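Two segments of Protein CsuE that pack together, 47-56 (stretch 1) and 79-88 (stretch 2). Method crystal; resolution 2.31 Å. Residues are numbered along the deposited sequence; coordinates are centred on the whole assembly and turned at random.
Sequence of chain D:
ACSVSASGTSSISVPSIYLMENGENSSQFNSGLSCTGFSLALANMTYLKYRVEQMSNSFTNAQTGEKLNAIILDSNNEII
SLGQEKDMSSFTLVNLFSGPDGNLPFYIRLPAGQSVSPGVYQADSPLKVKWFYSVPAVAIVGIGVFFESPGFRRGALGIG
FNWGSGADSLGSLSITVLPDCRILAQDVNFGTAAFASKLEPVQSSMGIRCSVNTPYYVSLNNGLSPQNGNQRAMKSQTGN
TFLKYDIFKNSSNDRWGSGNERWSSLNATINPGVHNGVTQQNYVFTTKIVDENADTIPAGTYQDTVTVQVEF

Stretch 1 (47-56) YLKYRVEQMS
Stretch 2 79-88: IISLGQEKDM

Stretch 1 runs as an extended strand from Tyr47, and stretch 2 passes alongside it in the opposite direction. Residues 85-87 form the paired strand, with axes 4.8 Å apart at closest approach and an angle of 166° between their N-to-C directions. In stretch 2, phi/psi is -64/-24 at Leu82, -150/40 at Gly83 and -112/157 at Gln84, then extended through Glu85 (-106/147), Lys86 (-140/124) and Asp87 (-97/106) to Met88 (-89/6). Together the stretches bury 809 Å².

Tyr47 (phi/psi -85/132) points away and takes no part. At Leu48 (-161/119) the pairing begins: Met88 N donates to Leu48 O at 2.7 Å. The CA-to-CB bond of Leu48 (chi1 t, chi2 t) points sideways; the side chain is buried, Leu48 CD2 lying 3.9 Å from SD of Met88, whose long flexible side chain (m, t, t) suits an apolar interior.

Lys49 (-130/152) faces Asp87 as a non-hydrogen-bonded pair, with CA of Lys49 4.2 Å from CA of Asp87. Lys49 CA also lies 3.1 Å from Lys86 O, in a CA-H...O contact. Lys49 and Asp87 share a face of the sheet with Arg51 and Glu85, but the Lys49 chain (p, t, t, t) leads away at its end, as expected of a long charged group at a partly exposed site.

Tyr50 (-129/164) has the largest area covered by the other stretch (116 Å²), and its side chain lies with that of Lys86 on the other face of the sheet. CA of Tyr50 is 5.8 Å from CA of Lys86, and Tyr50 N donates to Lys86 O at 3.2 Å; the return bond, Lys86 N to Tyr50 O, is weak at 3.4 Å. Tyr50 O also receives a CA-H...O contact from Glu85 CA at 3.3 Å. With chi1 p (65°) and chi2 89°, the buried ring sets Tyr50 CE2 3.5 Å from CB of Lys86, the last side-chain atom modelled there, and 3.4 Å from CE of Met88. Tyr50 OH lies 3.1 Å from CG2 of Ile80 and is hydrogen-bonded elsewhere in the structure.

Arg51 (-137/121) pairs with Glu85 without hydrogen bonds, Arg51 CA to Glu85 CA 4.8 Å; its side chain (t, t, m) is exposed.

Beyond this pair the ladder gives way to side-chain packing. Val52 (-78/118, chi1 t) points toward stretch 2, with Val52 CB 3.2 Å from Ser81 O and Val52 CG2 3.9 Å from Ile80 CD1. Val52 O and Leu82 O approach to 2.7 Å, but both are acceptors and do not bond.

The CA-to-CB bonds of Glu53 (-87/-70) and Gln54 (-109/137) point away. Met55 (-154/161; t, t, p) points back toward stretch 2: Met55 SD lies 3.5 Å from CG1 of Ile80 (p, t), and Met55 CB 3.9 Å from CD1 of Leu82 (t, p).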

ATOM      1  N   TYR D  47      33.370  21.114  -8.518  1.00 82.44           N
ATOM      2  CA  TYR D  47      33.051  20.991  -9.931  1.00 74.50           C
ATOM      3  C   TYR D  47      32.248  19.724 -10.155  1.00 75.64           C
ATOM      4  O   TYR D  47      32.612  18.651  -9.662  1.00 57.72           O
ATOM      5  CB  TYR D  47      34.309  20.974 -10.792  1.00 66.12           C
ATOM      6  CG  TYR D  47      35.122  22.240 -10.744  1.00 63.38           C
ATOM      7  CD1 TYR D  47      34.811  23.326 -11.547  1.00 65.39           C
ATOM      8  CD2 TYR D  47      36.215  22.343  -9.900  1.00 75.01           C
ATOM      9  CE1 TYR D  47      35.568  24.490 -11.502  1.00 75.78           C
ATOM     10  CE2 TYR D  47      36.979  23.488  -9.854  1.00 83.68           C
ATOM     11  CZ  TYR D  47      36.655  24.560 -10.655  1.00 76.89           C
ATOM     12  OH  TYR D  47      37.422  25.695 -10.590  1.00 71.13           O
ATOM     13  N   LEU D  48      31.146  19.860 -10.889  1.00 77.09           N
ATOM     14  CA  LEU D  48      30.311  18.718 -11.240  1.00 72.23           C
ATOM     15  C   LEU D  48      29.445  19.096 -12.430  1.00 74.29           C
ATOM     16  O   LEU D  48      28.652  20.039 -12.344  1.00 66.60           O
ATOM     17  CB  LEU D  48      29.446  18.287 -10.063  1.00 61.60           C
ATOM     18  CG  LEU D  48      28.863  16.873 -10.152  1.00 69.25           C
ATOM     19  CD1 LEU D  48      28.661  16.318  -8.759  1.00 73.93           C
ATOM     20  CD2 LEU D  48      27.550  16.854 -10.920  1.00 74.47           C
ATOM     21  N   LYS D  49      29.611  18.372 -13.534  1.00 75.48           N
ATOM     22  CA  LYS D  49      28.667  18.371 -14.636  1.00 73.72           C
ATOM     23  C   LYS D  49      28.352  16.919 -14.976  1.00 81.69           C
ATOM     24  O   LYS D  49      29.161  16.018 -14.730  1.00 69.14           O
ATOM     25  CB  LYS D  49      29.209  19.128 -15.865  1.00 81.28           C
ATOM     26  CG  LYS D  49      30.003  18.300 -16.864  1.00 91.53           C
ATOM     27  CD  LYS D  49      30.475  19.162 -18.063  1.00 89.35           C
ATOM     28  CE  LYS D  49      31.177  18.317 -19.126  1.00 82.62           C
ATOM     29  NZ  LYS D  49      31.826  19.113 -20.213  1.00 86.11           N
ATOM     30  N   TYR D  50      27.149  16.686 -15.500  1.00 84.33           N
ATOM     31  CA  TYR D  50      26.716  15.338 -15.835  1.00 83.10           C
ATOM     32  C   TYR D  50      26.188  15.299 -17.262  1.00 81.42           C
ATOM     33  O   TYR D  50      25.907  16.330 -17.878  1.00 66.70           O
ATOM     34  CB  TYR D  50      25.647  14.798 -14.859  1.00 91.97           C
ATOM     35  CG  TYR D  50      24.304  15.520 -14.865  1.00 94.55           C
ATOM     36  CD1 TYR D  50      23.278  15.131 -15.721  1.00 85.87           C
ATOM     37  CD2 TYR D  50      24.056  16.569 -13.990  1.00 86.86           C
ATOM     38  CE1 TYR D  50      22.049  15.788 -15.720  1.00 87.22           C
ATOM     39  CE2 TYR D  50      22.837  17.219 -13.983  1.00 88.33           C
ATOM     40  CZ  TYR D  50      21.841  16.828 -14.846  1.00 84.78           C
ATOM     41  OH  TYR D  50      20.640  17.490 -14.823  1.00 87.13           O
ATOM     42  N   ARG D  51      26.082  14.078 -17.782  1.00 78.08           N
ATOM     43  CA  ARG D  51      25.581  13.834 -19.125  1.00 78.33           C
ATOM     44  C   ARG D  51      24.647  12.641 -19.058  1.00 82.66           C
ATOM     45  O   ARG D  51      25.064  11.551 -18.653  1.00 76.00           O
ATOM     46  CB  ARG D  51      26.727  13.571 -20.112  1.00 78.17           C
ATOM     47  CG  ARG D  51      26.270  13.324 -21.544  1.00 86.21           C
ATOM     48  CD  ARG D  51      27.358  12.620 -22.363  1.00 97.86           C
ATOM     49  NE  ARG D  51      28.626  13.347 -22.329  1.00106.82           N
ATOM     50  CZ  ARG D  51      29.764  12.919 -22.872  1.00105.70           C
ATOM     51  NH1 ARG D  51      29.819  11.756 -23.515  1.00 99.59           N
ATOM     52  NH2 ARG D  51      30.854  13.662 -22.773  1.00114.25           N
ATOM     53  N   VAL D  52      23.391  12.841 -19.444  1.00 78.68           N
ATOM     54  CA  VAL D  52      22.452  11.728 -19.493  1.00 81.78           C
ATOM     55  C   VAL D  52      22.721  10.917 -20.755  1.00 94.98           C
ATOM     56  O   VAL D  52      22.606  11.428 -21.872  1.00101.85           O
ATOM     57  CB  VAL D  52      21.005  12.223 -19.451  1.00 78.44           C
ATOM     58  CG1 VAL D  52      20.060  11.042 -19.330  1.00 75.76           C
ATOM     59  CG2 VAL D  52      20.832  13.173 -18.301  1.00 74.39           C
ATOM     60  N   GLU D  53      23.103   9.655 -20.580  1.00 96.08           N
ATOM     61  CA  GLU D  53      23.308   8.760 -21.725  1.00100.41           C
ATOM     62  C   GLU D  53      21.975   8.110 -22.088  1.00 98.20           C
ATOM     63  O   GLU D  53      21.385   8.421 -23.125  1.00 95.38           O
ATOM     64  CB  GLU D  53      24.385   7.713 -21.421  1.00 98.63           C
ATOM     65  CG  GLU D  53      25.821   8.186 -21.595  1.00103.36           C
ATOM     66  CD  GLU D  53      26.814   7.024 -21.592  1.00108.38           C
ATOM     67  OE1 GLU D  53      26.442   5.929 -21.122  1.00109.27           O
ATOM     68  OE2 GLU D  53      27.959   7.195 -22.062  1.00 95.86           O
ATOM     69  N   GLN D  54      21.491   7.211 -21.231  1.00 90.10           N
ATOM     70  CA  GLN D  54      20.212   6.547 -21.427  1.00 84.86           C
ATOM     71  C   GLN D  54      19.204   7.061 -20.412  1.00 88.06           C
ATOM     72  O   GLN D  54      19.519   7.225 -19.229  1.00 88.72           O
ATOM     73  CB  GLN D  54      20.340   5.027 -21.305  1.00 87.54           C
ATOM     74  CG  GLN D  54      21.015   4.373 -22.494  1.00113.94           C
ATOM     75  CD  GLN D  54      20.780   2.876 -22.555  1.00117.16           C
ATOM     76  OE1 GLN D  54      20.737   2.199 -21.527  1.00110.02           O
ATOM     77  NE2 GLN D  54      20.612   2.354 -23.766  1.00116.27           N
ATOM     78  N   MET D  55      17.988   7.309 -20.886  1.00 86.18           N
ATOM     79  CA  MET D  55      16.918   7.801 -20.032  1.00 80.31           C
ATOM     80  C   MET D  55      15.598   7.365 -20.644  1.00 73.92           C
ATOM     81  O   MET D  55      15.527   7.025 -21.827  1.00 70.70           O
ATOM     82  CB  MET D  55      16.977   9.326 -19.888  1.00 89.63           C
ATOM     83  CG  MET D  55      16.273   9.899 -18.671  1.00 80.46           C
ATOM     84  SD  MET D  55      16.108  11.677 -18.817  1.00 64.87           S
ATOM     85  CE  MET D  55      15.388  11.768 -20.437  1.00 87.18           C
ATOM     86  N   SER D  56      14.554   7.375 -19.820  1.00 85.21           N
ATOM     87  CA  SER D  56      13.204   7.116 -20.303  1.00 86.92           C
ATOM     88  C   SER D  56      12.228   7.713 -19.309  1.00 83.97           C
ATOM     89  O   SER D  56      12.316   7.434 -18.110  1.00 75.11           O
ATOM     90  CB  SER D  56      12.940   5.612 -20.480  1.00 87.03           C
ATOM     91  OG  SER D  56      11.700   5.383 -21.142  1.00 74.32           O
ATOM     92  N   ILE D  79      14.684  19.682 -14.804  1.00 82.02           N
ATOM     93  CA  ILE D  79      14.361  18.550 -15.664  1.00 86.25           C
ATOM     94  C   ILE D  79      15.585  18.142 -16.476  1.00 92.51           C
ATOM     95  O   ILE D  79      16.223  18.972 -17.137  1.00 93.32           O
ATOM     96  CB  ILE D  79      13.177  18.903 -16.581  1.00 76.89           C
ATOM     97  CG1 ILE D  79      11.938  19.224 -15.746  1.00 73.14           C
ATOM     98  CG2 ILE D  79      12.891  17.776 -17.556  1.00 83.30           C
ATOM     99  CD1 ILE D  79      10.661  19.256 -16.536  1.00 81.24           C
ATOM    100  N   ILE D  80      15.908  16.858 -16.442  1.00 84.87           N
ATOM    101  CA  ILE D  80      17.008  16.307 -17.219  1.00 88.04           C
ATOM    102  C   ILE D  80      16.455  15.742 -18.520  1.00 81.39           C
ATOM    103  O   ILE D  80      15.366  15.159 -18.570  1.00 65.89           O
ATOM    104  CB  ILE D  80      17.796  15.236 -16.428  1.00 89.92           C
ATOM    105  CG1 ILE D  80      17.023  13.924 -16.347  1.00 77.88           C
ATOM    106  CG2 ILE D  80      18.071  15.711 -15.020  1.00 95.95           C
ATOM    107  CD1 ILE D  80      17.841  12.785 -15.821  1.00 76.09           C
ATOM    108  N   SER D  81      17.222  15.918 -19.584  1.00 87.11           N
ATOM    109  CA  SER D  81      16.853  15.508 -20.925  1.00 89.57           C
ATOM    110  C   SER D  81      17.807  14.418 -21.406  1.00104.03           C
ATOM    111  O   SER D  81      18.880  14.201 -20.836  1.00106.54           O
ATOM    112  CB  SER D  81      16.875  16.722 -21.855  1.00 97.46           C
ATOM    113  OG  SER D  81      16.647  17.903 -21.101  1.00 84.55           O
ATOM    114  N   LEU D  82      17.411  13.751 -22.494  1.00111.98           N
ATOM    115  CA  LEU D  82      18.060  12.507 -22.907  1.00107.29           C
ATOM    116  C   LEU D  82      19.520  12.697 -23.294  1.00109.19           C
ATOM    117  O   LEU D  82      20.299  11.737 -23.253  1.00111.51           O
ATOM    118  CB  LEU D  82      17.295  11.884 -24.077  1.00106.98           C
ATOM    119  CG  LEU D  82      17.820  10.581 -24.680  1.00104.24           C
ATOM    120  CD1 LEU D  82      18.029   9.532 -23.597  1.00100.74           C
ATOM    121  CD2 LEU D  82      16.869  10.069 -25.746  1.00106.14           C
ATOM    122  N   GLY D  83      19.915  13.900 -23.689  1.00104.07           N
ATOM    123  CA  GLY D  83      21.290  14.068 -24.110  1.00 97.52           C
ATOM    124  C   GLY D  83      21.835  15.452 -23.858  1.00103.66           C
ATOM    125  O   GLY D  83      22.565  15.996 -24.690  1.00103.19           O
ATOM    126  N   GLN D  84      21.496  16.035 -22.716  1.00107.30           N
ATOM    127  CA  GLN D  84      21.993  17.355 -22.369  1.00109.70           C
ATOM    128  C   GLN D  84      22.960  17.271 -21.193  1.00 98.73           C
ATOM    129  O   GLN D  84      22.958  16.311 -20.413  1.00 95.93           O
ATOM    130  CB  GLN D  84      20.842  18.324 -22.056  1.00109.20           C
ATOM    131  CG  GLN D  84      20.902  19.647 -22.857  1.00105.84           C
ATOM    132  CD  GLN D  84      20.680  19.474 -24.365  1.00 98.19           C
ATOM    133  OE1 GLN D  84      21.489  19.923 -25.180  1.00 94.85           O
ATOM    134  NE2 GLN D  84      19.567  18.852 -24.735  1.00103.82           N
ATOM    135  N   GLU D  85      23.807  18.294 -21.109  1.00 96.07           N
ATOM    136  CA  GLU D  85      24.777  18.494 -20.044  1.00 92.78           C
ATOM    137  C   GLU D  85      24.319  19.621 -19.123  1.00 87.18           C
ATOM    138  O   GLU D  85      23.688  20.588 -19.562  1.00 96.95           O
ATOM    139  CB  GLU D  85      26.161  18.828 -20.622  1.00 96.56           C
ATOM    140  CG  GLU D  85      26.203  20.085 -21.511  1.00113.60           C
ATOM    141  CD  GLU D  85      25.733  19.833 -22.945  1.00124.58           C
ATOM    142  OE1 GLU D  85      25.837  18.679 -23.412  1.00128.17           O
ATOM    143  OE2 GLU D  85      25.258  20.784 -23.605  1.00125.04           O
ATOM    144  N   LYS D  86      24.646  19.488 -17.839  1.00 76.40           N
ATOM    145  CA  LYS D  86      24.283  20.461 -16.813  1.00 81.17           C
ATOM    146  C   LYS D  86      25.455  20.637 -15.861  1.00 82.22           C
ATOM    147  O   LYS D  86      25.920  19.665 -15.264  1.00 83.06           O
ATOM    148  CB  LYS D  86      23.041  20.022 -16.026  1.00 69.16           C
ATOM    149  N   ASP D  87      25.916  21.870 -15.712  1.00 78.31           N
ATOM    150  CA  ASP D  87      27.047  22.194 -14.855  1.00 71.50           C
ATOM    151  C   ASP D  87      26.507  22.662 -13.509  1.00 74.06           C
ATOM    152  O   ASP D  87      25.998  23.781 -13.392  1.00 75.43           O
ATOM    153  CB  ASP D  87      27.917  23.261 -15.513  1.00 79.31           C
ATOM    154  CG  ASP D  87      29.229  23.475 -14.796  1.00 78.82           C
ATOM    155  OD1 ASP D  87      29.380  22.972 -13.671  1.00 73.42           O
ATOM    156  OD2 ASP D  87      30.115  24.149 -15.364  1.00 83.64           O
ATOM    157  N   MET D  88      26.618  21.805 -12.498  1.00 78.52           N
ATOM    158  CA  MET D  88      26.193  22.125 -11.146  1.00 75.66           C
ATOM    159  C   MET D  88      27.286  22.785 -10.318  1.00 79.18           C
ATOM    160  O   MET D  88      27.086  22.991  -9.119  1.00 83.06           O
ATOM    161  CB  MET D  88      25.728  20.862 -10.428  1.00 74.73           C
ATOM    162  CG  MET D  88      24.606  20.109 -11.098  1.00 70.94           C
ATOM    163  SD  MET D  88      24.188  18.687 -10.087  1.00 54.75           S
ATOM    164  CE  MET D  88      22.605  18.297 -10.781  1.00 65.06           C
TER